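Local coordinates for molybdopterin converting factor, subunit 1 (Pyrococcus furiosus, PDB 1VJK), which probably acts as the small, ubiquitin-like sulfur-carrying subunit of molybdopterin synthase in the biosynthesis of the molybdenum cofactor, at residues E55-E60 / D65-I70; V14-F17 / L23-V26; R19-Q22 / V26-E29. All blocks are in the same frame, centred on the assembly; numbering follows the deposited sequence.

Interaction 1: residues E55-E60 / D65-I70; sequences EEVFGE and DADVNI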
loop_
_atom_site.group_PDB
_atom_site.type_symbol
_atom_site.label_atom_id
_atom_site.label_comp_id
_atom_site.label_asym_id
_atom_site.label_seq_id
_atom_site.Cartn_x
_atom_site.Cartn_y
_atom_site.Cartn_z
ATOM N N GLU A 55 -11.367 -1.497 7.181
ATOM C CA GLU A 55 -12.663 -0.915 6.806
ATOM C C GLU A 55 -12.537 0.022 5.585
ATOM O O GLU A 55 -13.550 0.541 5.073
ATOM C CB GLU A 55 -13.238 -0.144 8.009
ATOM C CG GLU A 55 -13.588 -0.973 9.264
ATOM C CD GLU A 55 -12.429 -1.793 9.871
ATOM O OE1 GLU A 55 -11.288 -1.246 10.100
ATOM O OE2 GLU A 55 -12.669 -3.006 10.142
ATOM N N GLU A 56 -11.310 0.233 5.117
ATOM C CA GLU A 56 -11.045 1.119 3.991
ATOM C C GLU A 56 -10.987 0.310 2.706
ATOM O O GLU A 56 -10.306 -0.714 2.626
ATOM C CB GLU A 56 -9.721 1.872 4.193
ATOM C CG GLU A 56 -9.666 2.666 5.489
ATOM C CD GLU A 56 -10.487 3.941 5.437
ATOM O OE1 GLU A 56 -10.909 4.329 4.338
ATOM O OE2 GLU A 56 -10.738 4.547 6.514
ATOM N N VAL A 57 -11.671 0.788 1.678
ATOM C CA VAL A 57 -11.693 0.067 0.412
ATOM C C VAL A 57 -10.507 0.489 -0.459
ATOM O O VAL A 57 -10.365 1.668 -0.800
ATOM C CB VAL A 57 -13.014 0.281 -0.326
ATOM C CG1 VAL A 57 -13.001 -0.399 -1.688
ATOM C CG2 VAL A 57 -14.166 -0.261 0.517
ATOM N N PHE A 58 -9.635 -0.470 -0.774
ATOM C CA PHE A 58 -8.512 -0.222 -1.685
ATOM C C PHE A 58 -8.946 -0.452 -3.116
ATOM O O PHE A 58 -9.602 -1.443 -3.434
ATOM C CB PHE A 58 -7.335 -1.159 -1.372
ATOM C CG PHE A 58 -6.579 -0.816 -0.103
ATOM C CD1 PHE A 58 -5.261 -0.376 -0.172
ATOM C CD2 PHE A 58 -7.173 -0.969 1.148
ATOM C CE1 PHE A 58 -4.542 -0.064 0.993
ATOM C CE2 PHE A 58 -6.461 -0.662 2.326
ATOM C CZ PHE A 58 -5.150 -0.218 2.236
ATOM N N GLY A 59 -8.556 0.465 -3.971
ATOM C CA GLY A 59 -8.805 0.316 -5.384
ATOM C C GLY A 59 -7.667 -0.406 -6.069
ATOM O O GLY A 59 -6.530 -0.517 -5.561
ATOM N N GLU A 60 -7.984 -0.919 -7.249
ATOM C CA GLU A 60 -6.981 -1.508 -8.105
ATOM C C GLU A 60 -6.655 -0.500 -9.186
ATOM O O GLU A 60 -7.556 -0.084 -9.951
ATOM C CB GLU A 60 -7.483 -2.815 -8.695
ATOM C CG GLU A 60 -6.393 -3.559 -9.442
ATOM C CD GLU A 60 -6.693 -5.029 -9.702
ATOM O OE1 GLU A 60 -7.888 -5.445 -9.670
ATOM O OE2 GLU A 60 -5.733 -5.766 -9.993
ATOM N N ASP A 65 -13.567 5.870 -6.751
ATOM C CA ASP A 65 -14.648 5.439 -5.849
ATOM C C ASP A 65 -14.137 4.710 -4.598
ATOM O O ASP A 65 -14.877 4.531 -3.628
ATOM C CB ASP A 65 -15.655 4.571 -6.596
ATOM C CG ASP A 65 -16.295 5.301 -7.771
ATOM O OD1 ASP A 65 -16.629 6.504 -7.620
ATOM O OD2 ASP A 65 -16.490 4.756 -8.882
ATOM N N ALA A 66 -12.876 4.290 -4.638
ATOM C CA ALA A 66 -12.226 3.631 -3.503
ATOM C C ALA A 66 -11.836 4.642 -2.434
ATOM O O ALA A 66 -11.774 5.837 -2.687
ATOM C CB ALA A 66 -10.989 2.885 -3.995
ATOM N N ASP A 67 -11.583 4.158 -1.228
ATOM C CA ASP A 67 -11.037 5.020 -0.189
ATOM C C ASP A 67 -9.543 5.258 -0.393
ATOM O O ASP A 67 -9.032 6.322 -0.022
ATOM C CB ASP A 67 -11.247 4.409 1.195
ATOM C CG ASP A 67 -12.697 4.251 1.541
ATOM O OD1 ASP A 67 -13.428 5.277 1.516
ATOM O OD2 ASP A 67 -13.206 3.150 1.836
ATOM N N VAL A 68 -8.851 4.257 -0.957
ATOM C CA VAL A 68 -7.402 4.259 -1.037
ATOM C C VAL A 68 -7.008 3.859 -2.443
ATOM O O VAL A 68 -7.570 2.918 -2.997
ATOM C CB VAL A 68 -6.770 3.191 -0.078
ATOM C CG1 VAL A 68 -5.246 3.304 -0.054
ATOM C CG2 VAL A 68 -7.316 3.284 1.352
ATOM N N ASN A 69 -5.997 4.537 -2.980
ATOM C CA ASN A 69 -5.288 4.059 -4.158
ATOM C C ASN A 69 -3.832 3.915 -3.797
ATOM O O ASN A 69 -3.343 4.536 -2.831
ATOM C CB ASN A 69 -5.384 5.055 -5.338
ATOM C CG ASN A 69 -6.759 5.065 -6.064
ATOM O OD1 ASN A 69 -6.902 5.773 -7.068
ATOM N ND2 ASN A 69 -7.748 4.310 -5.568
ATOM N N ILE A 70 -3.131 3.084 -4.562
ATOM C CA ILE A 70 -1.688 2.886 -4.320
ATOM C C ILE A 70 -0.907 3.094 -5.594
ATOM O O ILE A 70 -1.473 3.043 -6.703
ATOM C CB ILE A 70 -1.358 1.498 -3.693
ATOM C CG1 ILE A 70 -1.619 0.344 -4.681
ATOM C CG2 ILE A 70 -2.062 1.313 -2.318
ATOM C CD1 ILE A 70 -0.384 -0.030 -5.585
HETATM O O HOH W 1 -4.858 1.605 -6.335
#
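Val57 and Asp67 illustrate how two loop segments are joined by a run of backbone bonds, with one side-chain carboxylate taking part. The Val57 N-H points almost straight (175°) at the Asp67 carboxylate, with N to OD2 2.8 Å, and uses the lone pair of OD2 that faces away from the other oxygen. The Val57 carbonyl oxygen is gripped in return by two successive amides: Val68 N at 3.0 Å and, through a weak, bent bond, Asp67 N. Two residues on, Gly59 N donates to Val68 O over 2.8 Å. The same oxygen takes a second donor, Asn69 ND2 at 2.9 Å, which sits above the carbonyl plane rather than on a lone pair and also donates to Asp63 O. A water bridges Gly59 O, which also accepts from Trp79 NE1, and Ile70 N. These bonds frame a single beta bridge between Phe58 and Val68, just ahead of edge strand 69-72. Beside the bridge, Val68 CB lies over one face of the Phe58 ring, 4.0 Å from its centroid, with Ile70 CG2 at the ring edge. Glu56 OE1 stands 3.6 Å from Asp67 OD2, their carboxylates nearly perpendicular. Because Arg19 forms a salt bridge to Glu56, the closeness of two acids is probably tolerated through partial charge compensation, and the amide of Val57 would be expected to help stabilise the Asp67 carboxylate.

Interaction 2: residues V14-F17 / L23-V26; sequences VKYF and LAGV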
loop_
_atom_site.group_PDB
_atom_site.type_symbol
_atom_site.label_atom_id
_atom_site.label_comp_id
_atom_site.label_asym_id
_atom_site.label_seq_id
_atom_site.Cartn_x
_atom_site.Cartn_y
_atom_site.Cartn_z
ATOM N N VAL A 14 6.773 1.962 2.426
ATOM C CA VAL A 14 5.402 2.425 2.287
ATOM C C VAL A 14 5.288 3.856 2.750
ATOM O O VAL A 14 5.720 4.164 3.862
ATOM C CB VAL A 14 4.403 1.531 3.067
ATOM C CG1 VAL A 14 2.971 2.033 2.910
ATOM C CG2 VAL A 14 4.531 0.068 2.621
ATOM N N LYS A 15 4.743 4.731 1.895
ATOM C CA LYS A 15 4.542 6.140 2.248
ATOM C C LYS A 15 3.052 6.387 2.323
ATOM O O LYS A 15 2.324 6.186 1.335
ATOM C CB LYS A 15 5.204 7.083 1.227
ATOM C CG LYS A 15 6.727 6.947 1.095
ATOM C CD LYS A 15 7.265 7.936 0.070
ATOM C CE LYS A 15 8.785 7.998 0.089
ATOM N N TYR A 16 2.590 6.815 3.487
ATOM C CA TYR A 16 1.180 7.154 3.688
ATOM C C TYR A 16 0.962 8.625 3.483
ATOM O O TYR A 16 1.825 9.453 3.826
ATOM C CB TYR A 16 0.777 6.781 5.125
ATOM C CG TYR A 16 0.940 5.317 5.430
ATOM C CD1 TYR A 16 -0.014 4.387 5.007
ATOM C CD2 TYR A 16 2.024 4.862 6.153
ATOM C CE1 TYR A 16 0.118 3.035 5.269
ATOM C CE2 TYR A 16 2.172 3.496 6.452
ATOM C CZ TYR A 16 1.200 2.593 5.993
ATOM O OH TYR A 16 1.353 1.233 6.263
ATOM N N PHE A 17 -0.224 8.954 2.957
ATOM C CA PHE A 17 -0.577 10.331 2.679
ATOM C C PHE A 17 -1.865 10.742 3.339
ATOM O O PHE A 17 -2.771 9.932 3.522
ATOM C CB PHE A 17 -0.711 10.535 1.158
ATOM C CG PHE A 17 0.586 10.415 0.423
ATOM C CD1 PHE A 17 1.335 11.557 0.133
ATOM C CD2 PHE A 17 1.062 9.163 0.015
ATOM C CE1 PHE A 17 2.545 11.459 -0.557
ATOM C CE2 PHE A 17 2.273 9.045 -0.659
ATOM C CZ PHE A 17 3.015 10.201 -0.954
ATOM N N LEU A 23 -4.176 7.009 10.270
ATOM C CA LEU A 23 -4.570 5.610 10.439
ATOM C C LEU A 23 -3.369 4.699 10.668
ATOM O O LEU A 23 -3.446 3.756 11.455
ATOM C CB LEU A 23 -5.340 5.114 9.212
ATOM C CG LEU A 23 -6.702 5.719 8.903
ATOM C CD1 LEU A 23 -7.442 4.753 7.945
ATOM C CD2 LEU A 23 -7.546 6.043 10.145
ATOM N N ALA A 24 -2.268 4.949 9.948
ATOM C CA ALA A 24 -1.070 4.139 10.123
ATOM C C ALA A 24 -0.287 4.521 11.373
ATOM O O ALA A 24 0.508 3.720 11.882
ATOM C CB ALA A 24 -0.141 4.220 8.883
ATOM N N GLY A 25 -0.473 5.755 11.841
ATOM C CA GLY A 25 0.310 6.266 12.970
ATOM C C GLY A 25 1.724 6.720 12.641
ATOM O O GLY A 25 2.468 7.126 13.550
ATOM N N VAL A 26 2.132 6.598 11.382
ATOM C CA VAL A 26 3.449 7.004 10.864
ATOM C C VAL A 26 3.285 7.549 9.463
ATOM O O VAL A 26 2.316 7.216 8.746
ATOM C CB VAL A 26 4.465 5.838 10.736
ATOM C CG1 VAL A 26 5.058 5.550 12.018
ATOM C CG2 VAL A 26 3.820 4.569 10.122
#
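Tyr16 and Ala24 meet where the first strand of this beta-grasp, ubiquitin-like fold is overlaid by the short helix 19-24 that follows it. The Tyr16 side chain leaves strand 10-16 with CG beside its own backbone N (chi1 -60°), and a chi2 of -79° turns the ring broadside to the helix end. The methyl of Ala24 settles over the middle of that face, CB lying 3.4 Å from the ring centroid, a close CH-pi contact. The opposite face is covered from within the strand by Val14 CG1, offset toward the rim, which leaves the ring sandwiched between two aliphatic groups. Its phenol end reaches Glu29, to which OH is hydrogen-bonded, so that the ring is fixed at its tip as well as across its faces. Past the helix, Gly25 takes a positive phi of 78° and redirects the chain back toward the tyrosine. Val26 follows, its side chain slanting across that of Tyr16. Its CG2 branch occupies the more hindered site between backbone N and carbonyl carbon, and makes a looser apolar contact of 4.2 Å with Tyr16 CE2. On the neighbouring ring carbon, Tyr16 CD2 approaches the carbonyl oxygen of Val26 to 3.5 Å.

Interaction 3: residues R19-Q22 / V26-E29; sequences RFRQ and VDEE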
loop_
_atom_site.group_PDB
_atom_site.type_symbol
_atom_site.label_atom_id
_atom_site.label_comp_id
_atom_site.label_asym_id
_atom_site.label_seq_id
_atom_site.Cartn_x
_atom_site.Cartn_y
_atom_site.Cartn_z
ATOM N N ARG A 19 -5.030 11.509 5.355
ATOM C CA ARG A 19 -5.578 10.926 6.597
ATOM C C ARG A 19 -4.997 9.566 6.907
ATOM O O ARG A 19 -5.054 9.115 8.049
ATOM C CB ARG A 19 -7.106 10.888 6.591
ATOM C CG ARG A 19 -7.733 9.864 5.693
ATOM C CD ARG A 19 -9.235 10.017 5.706
ATOM N NE ARG A 19 -9.879 9.106 4.779
ATOM C CZ ARG A 19 -10.283 7.868 5.095
ATOM N NH1 ARG A 19 -10.129 7.383 6.334
ATOM N NH2 ARG A 19 -10.852 7.114 4.130
ATOM N N PHE A 20 -4.402 8.913 5.911
ATOM C CA PHE A 20 -3.823 7.575 6.131
ATOM C C PHE A 20 -2.567 7.625 6.969
ATOM O O PHE A 20 -2.181 6.605 7.542
ATOM C CB PHE A 20 -3.662 6.847 4.787
ATOM C CG PHE A 20 -4.956 6.710 4.078
ATOM C CD1 PHE A 20 -6.019 6.069 4.691
ATOM C CD2 PHE A 20 -5.170 7.296 2.826
ATOM C CE1 PHE A 20 -7.269 5.988 4.097
ATOM C CE2 PHE A 20 -6.429 7.205 2.218
ATOM C CZ PHE A 20 -7.479 6.542 2.854
ATOM N N ARG A 21 -1.965 8.806 7.089
ATOM C CA ARG A 21 -0.876 9.003 8.051
ATOM C C ARG A 21 -1.387 8.830 9.471
ATOM O O ARG A 21 -0.651 8.314 10.325
ATOM C CB ARG A 21 -0.265 10.401 7.892
ATOM C CG ARG A 21 0.460 10.560 6.587
ATOM C CD ARG A 21 0.970 11.961 6.326
ATOM N NE ARG A 21 2.040 11.943 5.328
ATOM C CZ ARG A 21 2.840 12.969 5.053
ATOM N NH1 ARG A 21 2.711 14.122 5.707
ATOM N NH2 ARG A 21 3.789 12.830 4.133
ATOM N N GLN A 22 -2.615 9.285 9.759
ATOM C CA GLN A 22 -3.182 9.064 11.073
ATOM C C GLN A 22 -3.607 7.657 11.292
ATOM O O GLN A 22 -3.433 7.148 12.388
ATOM C CB GLN A 22 -4.365 9.983 11.377
ATOM C CG GLN A 22 -3.988 11.391 11.774
ATOM C CD GLN A 22 -3.246 12.109 10.692
ATOM O OE1 GLN A 22 -3.810 12.396 9.621
ATOM N NE2 GLN A 22 -1.966 12.395 10.935
ATOM N N VAL A 26 2.132 6.598 11.382
ATOM C CA VAL A 26 3.449 7.004 10.864
ATOM C C VAL A 26 3.285 7.549 9.463
ATOM O O VAL A 26 2.316 7.216 8.746
ATOM C CB VAL A 26 4.465 5.838 10.736
ATOM C CG1 VAL A 26 5.058 5.550 12.018
ATOM C CG2 VAL A 26 3.820 4.569 10.122
ATOM N N ASP A 27 4.254 8.334 9.021
ATOM C CA ASP A 27 4.221 8.887 7.686
ATOM C C ASP A 27 4.735 7.873 6.677
ATOM O O ASP A 27 4.342 7.879 5.512
ATOM C CB ASP A 27 5.047 10.173 7.615
ATOM C CG ASP A 27 4.395 11.349 8.322
ATOM O OD1 ASP A 27 3.233 11.263 8.791
ATOM O OD2 ASP A 27 5.018 12.415 8.470
ATOM N N GLU A 28 5.587 6.956 7.136
ATOM C CA GLU A 28 6.180 5.943 6.275
ATOM C C GLU A 28 6.628 4.785 7.119
ATOM O O GLU A 28 6.849 4.923 8.327
ATOM C CB GLU A 28 7.334 6.495 5.438
ATOM C CG GLU A 28 8.540 6.991 6.205
ATOM C CD GLU A 28 9.643 7.491 5.288
ATOM O OE1 GLU A 28 9.372 8.370 4.442
ATOM O OE2 GLU A 28 10.782 6.995 5.406
ATOM N N GLU A 29 6.769 3.627 6.486
ATOM C CA GLU A 29 7.226 2.435 7.171
ATOM C C GLU A 29 7.790 1.446 6.192
ATOM O O GLU A 29 7.317 1.354 5.052
ATOM C CB GLU A 29 6.173 1.807 8.145
ATOM C CG GLU A 29 5.262 0.770 7.538
ATOM C CD GLU A 29 4.200 0.246 8.510
ATOM O OE1 GLU A 29 4.522 -0.418 9.565
ATOM O OE2 GLU A 29 3.051 0.445 8.143
HETATM O O HOH W 2 4.795 10.003 3.568
HETATM O O HOH W 3 1.748 9.851 11.157
#
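Arg21 on helix 19-24 lays its guanidinium across the carboxylate of Asp27, an example of an ion pair made by stacking rather than by aimed N-H groups. Earlier in the chain, Arg19 lies away from segment 26-29, its guanidinium having Phe20 CE1 3.6 Å above its plane. Phe20 returns the cover by receiving Arg19 CG over the centre of its ring, and its side chain also packs against Val68.

Arg21 is the residue that makes the contact. With CG beside the backbone N (chi1 -68°) and the chain extended from there to NE, it runs out past the aspartate. Its aliphatic part passes first, CD coming within 3.4 Å of Asp27 OD1. The guanidinium and carboxylate planes then lie only 18° apart, with Asp27 CG 3.8 Å over one guanidinium face and toward its rim. No N-H is aimed at the acid: NE to OD1 is a long 3.7 Å, so the attraction is one of charge alone, and NE spends its hydrogen on the carbonyl oxygen of Tyr16. Waters supply the directed links. One accepts from Arg21 NH2 at 3.1 Å and donates to Asp27 O at 2.9 Å; another donates both to Arg21 O, at 3.0 Å, and to Asp27 OD1, at 3.1 Å.

Gln22 carries the helix onward, its N-H weakly bonded to Arg19 O. The whole forms a surface bridge over the connection between strands 10-16 and 28-33, the first two, antiparallel strands of the beta-grasp fold, here joined through a short helix.

From the N terminus, strand 10-16 leads into helix 19-24, and the chain returns through Val26 to strand 28-33. Interaction 2 closes the first part of this excursion, from 14-17 to 23-26; interaction 3 starts inside that span at 19-22 and ends beyond it at 26-29, so the two cross rather than nest, and they share Val26. Together they tie the helix to the neighbouring strands 10-16 and 28-33. Interaction 1 follows in series, after helix 39-49, closing a short loop ahead of strand 69-72 on the far edge of the sheet. Between the helix and the loop, the salt bridge of Arg19 with Glu56 and the packing of Phe20 on Val68 join interaction 3 to interaction 1, while Leu23 of interaction 2 rests on Glu56.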